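Local structure of protein DJ-1 homolog D (Arabidopsis thaliana, 4OGG) at residues C[179-182]-C[183-187]; C[20-23]-C[24-28]; C[122-126]-C[127-131]. The protein belongs to the DJ-1/PfpI family and carries two copies of that alpha/beta fold in tandem within a single chain. One frame throughout, in Å; residues are numbered along the deposited sequence.

Contact 1: C[179-182]-C[183-187]; sequences FIQL and FVKAL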
ATOM      1  N   PHE C 179     -27.155  -9.426  14.590  1.00 13.54           N
ATOM      2  CA  PHE C 179     -27.429  -7.999  14.423  1.00 13.98           C
ATOM      3  C   PHE C 179     -28.518  -7.819  13.372  1.00 14.35           C
ATOM      4  O   PHE C 179     -29.551  -7.192  13.615  1.00 13.34           O
ATOM      5  CB  PHE C 179     -26.144  -7.296  13.971  1.00 13.76           C
ATOM      6  CG  PHE C 179     -26.286  -5.807  13.751  1.00 12.81           C
ATOM      7  CD1 PHE C 179     -26.608  -4.955  14.800  1.00 11.73           C
ATOM      8  CD2 PHE C 179     -26.012  -5.255  12.500  1.00 13.37           C
ATOM      9  CE1 PHE C 179     -26.649  -3.564  14.612  1.00 13.28           C
ATOM     10  CE2 PHE C 179     -26.051  -3.871  12.297  1.00 12.06           C
ATOM     11  CZ  PHE C 179     -26.368  -3.022  13.357  1.00 12.22           C
ATOM     12  N   ILE C 180     -28.276  -8.389  12.200  1.00 13.78           N
ATOM     13  CA  ILE C 180     -29.213  -8.297  11.094  1.00 14.40           C
ATOM     14  C   ILE C 180     -30.517  -9.042  11.390  1.00 15.10           C
ATOM     15  O   ILE C 180     -31.602  -8.557  11.063  1.00 13.74           O
ATOM     16  CB  ILE C 180     -28.556  -8.839   9.801  1.00 15.15           C
ATOM     17  CG1 ILE C 180     -27.386  -7.927   9.416  1.00 15.13           C
ATOM     18  CG2 ILE C 180     -29.583  -8.936   8.681  1.00 15.17           C
ATOM     19  CD1 ILE C 180     -26.540  -8.427   8.259  1.00 13.94           C
ATOM     20  N   GLN C 181     -30.419 -10.210  12.018  1.00 14.53           N
ATOM     21  CA  GLN C 181     -31.623 -10.978  12.334  1.00 16.01           C
ATOM     22  C   GLN C 181     -32.546 -10.191  13.262  1.00 14.59           C
ATOM     23  O   GLN C 181     -33.759 -10.133  13.048  1.00 14.36           O
ATOM     24  CB  GLN C 181     -31.257 -12.311  12.991  1.00 16.51           C
ATOM     25  CG  GLN C 181     -32.406 -13.309  12.999  1.00 18.18           C
ATOM     26  CD  GLN C 181     -32.053 -14.602  13.707  1.00 20.34           C
ATOM     27  OE1 GLN C 181     -32.137 -14.695  14.931  1.00 22.89           O
ATOM     28  NE2 GLN C 181     -31.645 -15.608  12.938  1.00 21.03           N
ATOM     29  N   LEU C 182     -31.968  -9.580  14.289  1.00 14.02           N
ATOM     30  CA  LEU C 182     -32.741  -8.802  15.249  1.00 14.72           C
ATOM     31  C   LEU C 182     -33.405  -7.603  14.586  1.00 15.85           C
ATOM     32  O   LEU C 182     -34.527  -7.229  14.935  1.00 16.87           O
ATOM     33  CB  LEU C 182     -31.836  -8.329  16.389  1.00 15.62           C
ATOM     34  CG  LEU C 182     -31.357  -9.412  17.359  1.00 15.84           C
ATOM     35  CD1 LEU C 182     -30.218  -8.884  18.206  1.00 14.45           C
ATOM     36  CD2 LEU C 182     -32.527  -9.865  18.235  1.00 13.93           C
ATOM     37  N   PHE C 183     -32.708  -7.007  13.623  1.00 15.31           N
ATOM     38  CA  PHE C 183     -33.226  -5.845  12.911  1.00 14.08           C
ATOM     39  C   PHE C 183     -34.402  -6.270  12.042  1.00 15.61           C
ATOM     40  O   PHE C 183     -35.429  -5.593  11.997  1.00 15.43           O
ATOM     41  CB  PHE C 183     -32.118  -5.225  12.054  1.00 14.60           C
ATOM     42  CG  PHE C 183     -32.497  -3.919  11.408  1.00 12.43           C
ATOM     43  CD1 PHE C 183     -32.888  -2.828  12.183  1.00 14.82           C
ATOM     44  CD2 PHE C 183     -32.429  -3.769  10.027  1.00 14.44           C
ATOM     45  CE1 PHE C 183     -33.201  -1.604  11.587  1.00 14.12           C
ATOM     46  CE2 PHE C 183     -32.742  -2.550   9.422  1.00 13.89           C
ATOM     47  CZ  PHE C 183     -33.126  -1.467  10.203  1.00 15.45           C
ATOM     48  N   VAL C 184     -34.248  -7.398  11.358  1.00 14.22           N
ATOM     49  CA  VAL C 184     -35.306  -7.920  10.505  1.00 15.68           C
ATOM     50  C   VAL C 184     -36.544  -8.194  11.357  1.00 15.31           C
ATOM     51  O   VAL C 184     -37.665  -7.852  10.973  1.00 15.40           O
ATOM     52  CB  VAL C 184     -34.858  -9.223   9.809  1.00 15.00           C
ATOM     53  CG1 VAL C 184     -36.053  -9.910   9.147  1.00 16.69           C
ATOM     54  CG2 VAL C 184     -33.803  -8.902   8.761  1.00 16.32           C
ATOM     55  N   LYS C 185     -36.334  -8.809  12.516  1.00 14.87           N
ATOM     56  CA  LYS C 185     -37.437  -9.120  13.419  1.00 15.94           C
ATOM     57  C   LYS C 185     -38.091  -7.839  13.918  1.00 17.12           C
ATOM     58  O   LYS C 185     -39.313  -7.761  14.053  1.00 17.47           O
ATOM     59  CB  LYS C 185     -36.932  -9.951  14.600  1.00 16.87           C
ATOM     60  CG  LYS C 185     -36.582 -11.378  14.221  1.00 19.33           C
ATOM     61  CD  LYS C 185     -36.076 -12.158  15.414  1.00 22.34           C
ATOM     62  CE  LYS C 185     -35.780 -13.597  15.038  1.00 23.85           C
ATOM     63  NZ  LYS C 185     -35.224 -14.359  16.194  1.00 27.31           N
ATOM     64  N   ALA C 186     -37.265  -6.831  14.182  1.00 15.69           N
ATOM     65  CA  ALA C 186     -37.747  -5.542  14.656  1.00 16.37           C
ATOM     66  C   ALA C 186     -38.640  -4.898  13.600  1.00 17.09           C
ATOM     67  O   ALA C 186     -39.583  -4.178  13.930  1.00 18.00           O
ATOM     68  CB  ALA C 186     -36.570  -4.634  14.971  1.00 15.43           C
ATOM     69  N   LEU C 187     -38.340  -5.166  12.334  1.00 17.05           N
ATOM     70  CA  LEU C 187     -39.114  -4.622  11.222  1.00 17.57           C
ATOM     71  C   LEU C 187     -40.391  -5.422  10.983  1.00 17.87           C
ATOM     72  O   LEU C 187     -41.137  -5.148  10.041  1.00 18.39           O
ATOM     73  CB  LEU C 187     -38.269  -4.616   9.946  1.00 18.51           C
ATOM     74  CG  LEU C 187     -37.063  -3.671   9.944  1.00 18.52           C
ATOM     75  CD1 LEU C 187     -36.192  -3.953   8.733  1.00 18.92           C
ATOM     76  CD2 LEU C 187     -37.548  -2.228   9.931  1.00 19.04           C
TER
HETATM   77  O   HOH W   1     -32.540 -12.677  16.617  1.00 27.54           O

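Contact 2: C[20-23]-C[24-28]; sequences VPFQ and ALQAF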
ATOM      1  N   VAL C  20     -22.590  -5.500   3.970  1.00 14.02           N
ATOM      2  CA  VAL C  20     -23.323  -6.685   4.402  1.00 14.51           C
ATOM      3  C   VAL C  20     -24.799  -6.360   4.660  1.00 13.85           C
ATOM      4  O   VAL C  20     -25.681  -7.007   4.101  1.00 15.69           O
ATOM      5  CB  VAL C  20     -22.678  -7.335   5.652  1.00 13.77           C
ATOM      6  CG1 VAL C  20     -23.514  -8.526   6.111  1.00 14.23           C
ATOM      7  CG2 VAL C  20     -21.269  -7.813   5.311  1.00 13.78           C
ATOM      8  N   PRO C  21     -25.093  -5.352   5.499  1.00 13.96           N
ATOM      9  CA  PRO C  21     -26.513  -5.065   5.719  1.00 14.48           C
ATOM     10  C   PRO C  21     -27.198  -4.545   4.457  1.00 14.00           C
ATOM     11  O   PRO C  21     -28.370  -4.838   4.212  1.00 13.53           O
ATOM     12  CB  PRO C  21     -26.490  -4.037   6.854  1.00 15.11           C
ATOM     13  CG  PRO C  21     -25.176  -3.352   6.671  1.00 14.78           C
ATOM     14  CD  PRO C  21     -24.245  -4.498   6.349  1.00 13.97           C
ATOM     15  N   PHE C  22     -26.461  -3.794   3.644  1.00 12.74           N
ATOM     16  CA  PHE C  22     -27.011  -3.248   2.400  1.00 13.00           C
ATOM     17  C   PHE C  22     -27.510  -4.355   1.476  1.00 12.90           C
ATOM     18  O   PHE C  22     -28.623  -4.288   0.951  1.00 14.42           O
ATOM     19  CB  PHE C  22     -25.951  -2.418   1.658  1.00 11.75           C
ATOM     20  CG  PHE C  22     -26.431  -1.836   0.348  1.00 14.23           C
ATOM     21  CD1 PHE C  22     -27.508  -0.949   0.314  1.00 14.41           C
ATOM     22  CD2 PHE C  22     -25.803  -2.173  -0.849  1.00 13.68           C
ATOM     23  CE1 PHE C  22     -27.952  -0.405  -0.892  1.00 13.68           C
ATOM     24  CE2 PHE C  22     -26.240  -1.633  -2.064  1.00 14.86           C
ATOM     25  CZ  PHE C  22     -27.316  -0.749  -2.082  1.00 12.89           C
ATOM     26  N   GLN C  23     -26.689  -5.378   1.275  1.00 12.73           N
ATOM     27  CA  GLN C  23     -27.073  -6.465   0.384  1.00 13.90           C
ATOM     28  C   GLN C  23     -27.917  -7.549   1.045  1.00 14.33           C
ATOM     29  O   GLN C  23     -28.803  -8.120   0.410  1.00 15.08           O
ATOM     30  CB  GLN C  23     -25.823  -7.069  -0.257  1.00 14.77           C
ATOM     31  CG  GLN C  23     -24.991  -6.027  -0.984  1.00 15.29           C
ATOM     32  CD  GLN C  23     -23.880  -6.632  -1.802  1.00 15.54           C
ATOM     33  OE1 GLN C  23     -23.003  -7.314  -1.269  1.00 16.34           O
ATOM     34  NE2 GLN C  23     -23.907  -6.387  -3.108  1.00 14.78           N
ATOM     35  N   ALA C  24     -27.653  -7.832   2.314  1.00 14.15           N
ATOM     36  CA  ALA C  24     -28.422  -8.850   3.019  1.00 14.47           C
ATOM     37  C   ALA C  24     -29.878  -8.410   3.119  1.00 15.34           C
ATOM     38  O   ALA C  24     -30.789  -9.165   2.783  1.00 14.87           O
ATOM     39  CB  ALA C  24     -27.851  -9.078   4.412  1.00 14.57           C
ATOM     40  N   LEU C  25     -30.097  -7.184   3.583  1.00 14.58           N
ATOM     41  CA  LEU C  25     -31.454  -6.677   3.728  1.00 14.18           C
ATOM     42  C   LEU C  25     -32.189  -6.695   2.395  1.00 15.20           C
ATOM     43  O   LEU C  25     -33.364  -7.058   2.331  1.00 14.51           O
ATOM     44  CB  LEU C  25     -31.434  -5.266   4.316  1.00 14.80           C
ATOM     45  CG  LEU C  25     -30.880  -5.180   5.743  1.00 13.91           C
ATOM     46  CD1 LEU C  25     -30.915  -3.734   6.196  1.00 14.30           C
ATOM     47  CD2 LEU C  25     -31.696  -6.054   6.697  1.00 13.10           C
ATOM     48  N   GLN C  26     -31.498  -6.307   1.327  1.00 14.85           N
ATOM     49  CA  GLN C  26     -32.112  -6.322   0.008  1.00 15.36           C
ATOM     50  C   GLN C  26     -32.464  -7.757  -0.375  1.00 16.15           C
ATOM     51  O   GLN C  26     -33.536  -8.019  -0.920  1.00 17.71           O
ATOM     52  CB  GLN C  26     -31.164  -5.717  -1.029  1.00 16.52           C
ATOM     53  CG  GLN C  26     -31.128  -4.202  -0.992  1.00 17.04           C
ATOM     54  CD  GLN C  26     -30.252  -3.617  -2.074  1.00 19.77           C
ATOM     55  OE1 GLN C  26     -29.028  -3.590  -1.954  1.00 19.55           O
ATOM     56  NE2 GLN C  26     -30.874  -3.154  -3.147  1.00 21.44           N
ATOM     57  N   ALA C  27     -31.565  -8.690  -0.080  1.00 16.25           N
ATOM     58  CA  ALA C  27     -31.813 -10.088  -0.410  1.00 17.24           C
ATOM     59  C   ALA C  27     -33.069 -10.588   0.292  1.00 17.97           C
ATOM     60  O   ALA C  27     -33.754 -11.483  -0.208  1.00 18.61           O
ATOM     61  CB  ALA C  27     -30.619 -10.946  -0.011  1.00 17.56           C
ATOM     62  N   PHE C  28     -33.373  -9.997   1.445  1.00 16.43           N
ATOM     63  CA  PHE C  28     -34.538 -10.397   2.224  1.00 17.93           C
ATOM     64  C   PHE C  28     -35.819  -9.677   1.830  1.00 18.40           C
ATOM     65  O   PHE C  28     -36.842  -9.809   2.505  1.00 18.44           O
ATOM     66  CB  PHE C  28     -34.278 -10.186   3.715  1.00 16.51           C
ATOM     67  CG  PHE C  28     -33.039 -10.869   4.220  1.00 16.47           C
ATOM     68  CD1 PHE C  28     -32.497 -11.959   3.544  1.00 14.75           C
ATOM     69  CD2 PHE C  28     -32.427 -10.435   5.391  1.00 14.36           C
ATOM     70  CE1 PHE C  28     -31.361 -12.607   4.027  1.00 16.25           C
ATOM     71  CE2 PHE C  28     -31.292 -11.080   5.881  1.00 15.00           C
ATOM     72  CZ  PHE C  28     -30.759 -12.167   5.196  1.00 13.55           C
TER

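Contact 3: C[122-126]-C[127-131]; sequences LILAA and ADTVN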
ATOM      1  N   LEU C 122     -21.410   6.261  18.283  1.00 13.15           N
ATOM      2  CA  LEU C 122     -20.923   7.585  18.651  1.00 13.30           C
ATOM      3  C   LEU C 122     -21.967   8.610  18.238  1.00 12.98           C
ATOM      4  O   LEU C 122     -22.162   9.625  18.908  1.00 14.00           O
ATOM      5  CB  LEU C 122     -19.600   7.893  17.954  1.00 12.78           C
ATOM      6  CG  LEU C 122     -18.355   7.217  18.531  1.00 12.27           C
ATOM      7  CD1 LEU C 122     -17.153   7.574  17.678  1.00 11.97           C
ATOM      8  CD2 LEU C 122     -18.148   7.666  19.971  1.00 13.78           C
ATOM      9  N   ILE C 123     -22.648   8.334  17.130  1.00 13.18           N
ATOM     10  CA  ILE C 123     -23.679   9.238  16.639  1.00 13.08           C
ATOM     11  C   ILE C 123     -24.888   9.247  17.578  1.00 13.48           C
ATOM     12  O   ILE C 123     -25.509  10.284  17.789  1.00 13.33           O
ATOM     13  CB  ILE C 123     -24.124   8.845  15.218  1.00 13.11           C
ATOM     14  CG1 ILE C 123     -22.905   8.819  14.290  1.00 13.10           C
ATOM     15  CG2 ILE C 123     -25.144   9.853  14.694  1.00 14.31           C
ATOM     16  CD1 ILE C 123     -23.185   8.288  12.895  1.00 13.92           C
ATOM     17  N   LEU C 124     -25.220   8.090  18.145  1.00 13.92           N
ATOM     18  CA  LEU C 124     -26.344   8.009  19.075  1.00 12.37           C
ATOM     19  C   LEU C 124     -26.009   8.799  20.338  1.00 15.15           C
ATOM     20  O   LEU C 124     -26.878   9.435  20.938  1.00 16.49           O
ATOM     21  CB  LEU C 124     -26.640   6.549  19.437  1.00 13.86           C
ATOM     22  CG  LEU C 124     -26.971   5.617  18.266  1.00 15.06           C
ATOM     23  CD1 LEU C 124     -27.307   4.231  18.795  1.00 17.77           C
ATOM     24  CD2 LEU C 124     -28.140   6.180  17.475  1.00 16.64           C
ATOM     25  N   ALA C 125     -24.742   8.754  20.742  1.00 13.37           N
ATOM     26  CA  ALA C 125     -24.307   9.485  21.922  1.00 14.42           C
ATOM     27  C   ALA C 125     -24.446  10.980  21.652  1.00 14.10           C
ATOM     28  O   ALA C 125     -24.926  11.728  22.502  1.00 15.21           O
ATOM     29  CB  ALA C 125     -22.861   9.145  22.257  1.00 16.63           C
ATOM     30  N   ALA C 126     -24.030  11.410  20.462  1.00 14.14           N
ATOM     31  CA  ALA C 126     -24.112  12.819  20.091  1.00 15.82           C
ATOM     32  C   ALA C 126     -25.562  13.284  19.978  1.00 17.28           C
ATOM     33  O   ALA C 126     -25.872  14.442  20.261  1.00 18.91           O
ATOM     34  CB  ALA C 126     -23.381  13.062  18.772  1.00 15.11           C
ATOM     35  N   ALA C 127     -26.448  12.383  19.563  1.00 17.86           N
ATOM     36  CA  ALA C 127     -27.866  12.708  19.423  1.00 18.56           C
ATOM     37  C   ALA C 127     -28.571  12.634  20.776  1.00 19.80           C
ATOM     38  O   ALA C 127     -29.756  12.966  20.890  1.00 20.00           O
ATOM     39  CB  ALA C 127     -28.527  11.748  18.439  1.00 19.64           C
ATOM     40  N   ASP C 128     -27.833  12.197  21.794  1.00 19.19           N
ATOM     41  CA  ASP C 128     -28.354  12.060  23.152  1.00 20.01           C
ATOM     42  C   ASP C 128     -29.601  11.180  23.154  1.00 20.20           C
ATOM     43  O   ASP C 128     -30.640  11.548  23.706  1.00 21.69           O
ATOM     44  CB  ASP C 128     -28.670  13.444  23.731  1.00 21.35           C
ATOM     45  CG  ASP C 128     -29.064  13.392  25.197  1.00 24.73           C
ATOM     46  OD1 ASP C 128     -28.430  12.636  25.963  1.00 26.53           O
ATOM     47  OD2 ASP C 128     -30.000  14.123  25.586  1.00 26.36           O
ATOM     48  N   THR C 129     -29.486  10.010  22.536  1.00 19.19           N
ATOM     49  CA  THR C 129     -30.605   9.082  22.451  1.00 20.58           C
ATOM     50  C   THR C 129     -30.335   7.740  23.126  1.00 20.00           C
ATOM     51  O   THR C 129     -31.013   6.756  22.837  1.00 21.24           O
ATOM     52  CB  THR C 129     -30.982   8.813  20.977  1.00 22.03           C
ATOM     53  OG1 THR C 129     -29.861   8.237  20.291  1.00 21.44           O
ATOM     54  CG2 THR C 129     -31.378  10.110  20.282  1.00 21.12           C
ATOM     55  N   VAL C 130     -29.359   7.699  24.030  1.00 18.57           N
ATOM     56  CA  VAL C 130     -29.028   6.450  24.715  1.00 19.39           C
ATOM     57  C   VAL C 130     -29.197   6.523  26.230  1.00 20.42           C
ATOM     58  O   VAL C 130     -28.915   5.555  26.936  1.00 21.55           O
ATOM     59  CB  VAL C 130     -27.572   6.018  24.425  1.00 18.55           C
ATOM     60  CG1 VAL C 130     -27.358   5.874  22.925  1.00 19.57           C
ATOM     61  CG2 VAL C 130     -26.601   7.031  25.017  1.00 17.25           C
ATOM     62  N   ASN C 131     -29.657   7.666  26.725  1.00 20.50           N
ATOM     63  CA  ASN C 131     -29.841   7.854  28.159  1.00 21.93           C
ATOM     64  C   ASN C 131     -30.747   6.765  28.728  1.00 20.76           C
ATOM     65  O   ASN C 131     -31.905   6.651  28.338  1.00 21.33           O
ATOM     66  CB  ASN C 131     -30.452   9.228  28.435  1.00 24.33           C
ATOM     67  CG  ASN C 131     -30.163   9.726  29.841  1.00 28.06           C
ATOM     68  OD1 ASN C 131     -30.074   8.944  30.787  1.00 28.87           O
ATOM     69  ND2 ASN C 131     -30.029  11.041  29.985  1.00 29.89           N
TER

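Contact 1: C[179-182]-C[183-187]
Gln181 and Lys185, one helical turn apart, run side by side and point the same way, and their polar ends meet weakly: Lys185 NZ donates to Gln181 OE1 over 3.4 Å. A water fills out the pairing, giving a proton to Gln181 OE1 at 2.7 Å and accepting one from Lys185 NZ at 3.2 Å, so the amide oxygen is approached by both the ammonium group and the water. The two chains start differently: CG of Gln181 is anti to its backbone N (chi1 -164°), while that of Lys185 swings beside its own N (chi1 -72°) and rests 3.3 Å from Gln181 O. Both are extended beyond CG, which brings their ends together. The other end of the Gln181 amide, NE2, is bound to Ala220 O, and this fixes how the amide plane is turned.

On the buried side, Ile180 CG2 faces Val184 CG2 at 4.2 Å, and the same Val184 methyl lies 3.2 Å from Ile180 O. The backbone beneath is regular alpha helix: Val184 N bonds to Ile180 O and Lys185 N to Gln181 O, both nearly straight, whereas Phe183 N to Phe179 O is longer, at 3.2 Å. Helix 176-186 flanks the central sheet of the alpha/beta DJ-1/PfpI fold. Phe179, Leu182 and Ala186 press on Ile168 of strand 167-170. Ile180 instead reaches helix 15-27, touching Val20, Ala24 and Leu25. Just past the last turn, Leu187 CD1 sits 3.8 Å above one face of the Phe183 ring, offset toward its rim; the same ring also touches Leu25 and Pro113, and Leu187 O takes a hydrogen bond from Arg3 NE.

Contact 2: C[20-23]-C[24-28]
Ala24 N donates to Val20 O at 2.8 Å, nearly along the C=O axis, and Ala24 CB also comes within 3.0 Å of this oxygen. The turn beside it is less regular. Pro21 has no N-H to give, so helix 15-27 kinks there, yet its carbonyl still accepts Leu25 N at 3.0 Å (Pro21 O), with the donor tilted 34° from the carbonyl plane. Leu25 crowds the same oxygen: its CG turns beside the backbone N (chi1 -64°) and lies over Pro21 O, while CD1 reaches loosely toward the proline ring.

On another side, Phe22 and Gln26 cross obliquely, ring and amide planes 46° apart. The end of the amide sits over the centre of one ring face, and Gln26 CG passes 3.2 Å from Phe22 O. The Phe22 ring has a further aromatic partner in Phe66, which it meets edge to face.

At the C-terminal end, Phe28 leaves helical geometry and swings its ring so that Ala24 O stands 3.1 Å above the ring centre. The helix lies at the boundary with the second half of the chain, on the side of the first: Val20 touches Gln216 of helix 208-221, and Ala27 packs on Val373 of helix 369-380. Gln23 is buried at this boundary, with OE1 bonded to His369 ND1 and NE2 to Trp366 O. Both ends of its amide are thus satisfied by the second half of the chain, two directional bonds that join the family units.

Contact 3: C[122-126]-C[127-131]
The peptide carbonyls of Leu124 and Ala125 are the flat groups here, and they are approached very differently. Asp128 N stands over the face of the Ala125 carbonyl, 70° out of its plane, at 3.0 Å from Ala125 O. Thr129 N comes much closer to the plane of the Leu124 carbonyl, tilted by 18°, and makes an almost straight bond of 3.1 Å to Leu124 O. With positive phi at Asp128, these two bonds back into the last turn form a Schellman motif that ends helix 121-126.

Two loop side chains come back onto Leu124. Thr129 OG1, held between its backbone N and carbonyl carbon (chi1 60°), turns back to lie 3.7 Å from Leu124 CB, the two side chains crossing at about a right angle. Val130 CG1 meets the same Leu124 CB at 3.6 Å, an apolar clasp between the loop and the helix.

Leu124 and Ile123 carry on inward to Val104 and Ile85, and Val130 to Leu145. Ala125 and Ala126 pack against Leu340 and Leu336 of the second subunit. The helix begins three residues after a modified cysteine that bears a carboxy(hydroxy)methyl group. Bonds from the loop's N-H groups thus occupy carbonyl oxygens of the final turn that no further helical turn follows, letting the chain turn away from the helix axis while its apolar side chains stay buried.

Along the chain the order is contact 2, contact 3, contact 1, all within the first of the two DJ-1/PfpI units. Contacts 1 and 2 are neighbours, centres 11 Å apart: helices 176-186 and 15-27 pack directly on each other, and at the end of the latter Phe28 receives both Ile180 and Val184. Contact 3 is remote, its centre about 21 Å from that of contact 1 and 25 Å from that of contact 2, touching neither. Near the chain centre, contact 2 meets helices 208-221 and 369-380 of the second half; contact 3, out toward the periphery, meets another subunit. The same unit therefore joins its tandem partner at one end and the second subunit at another.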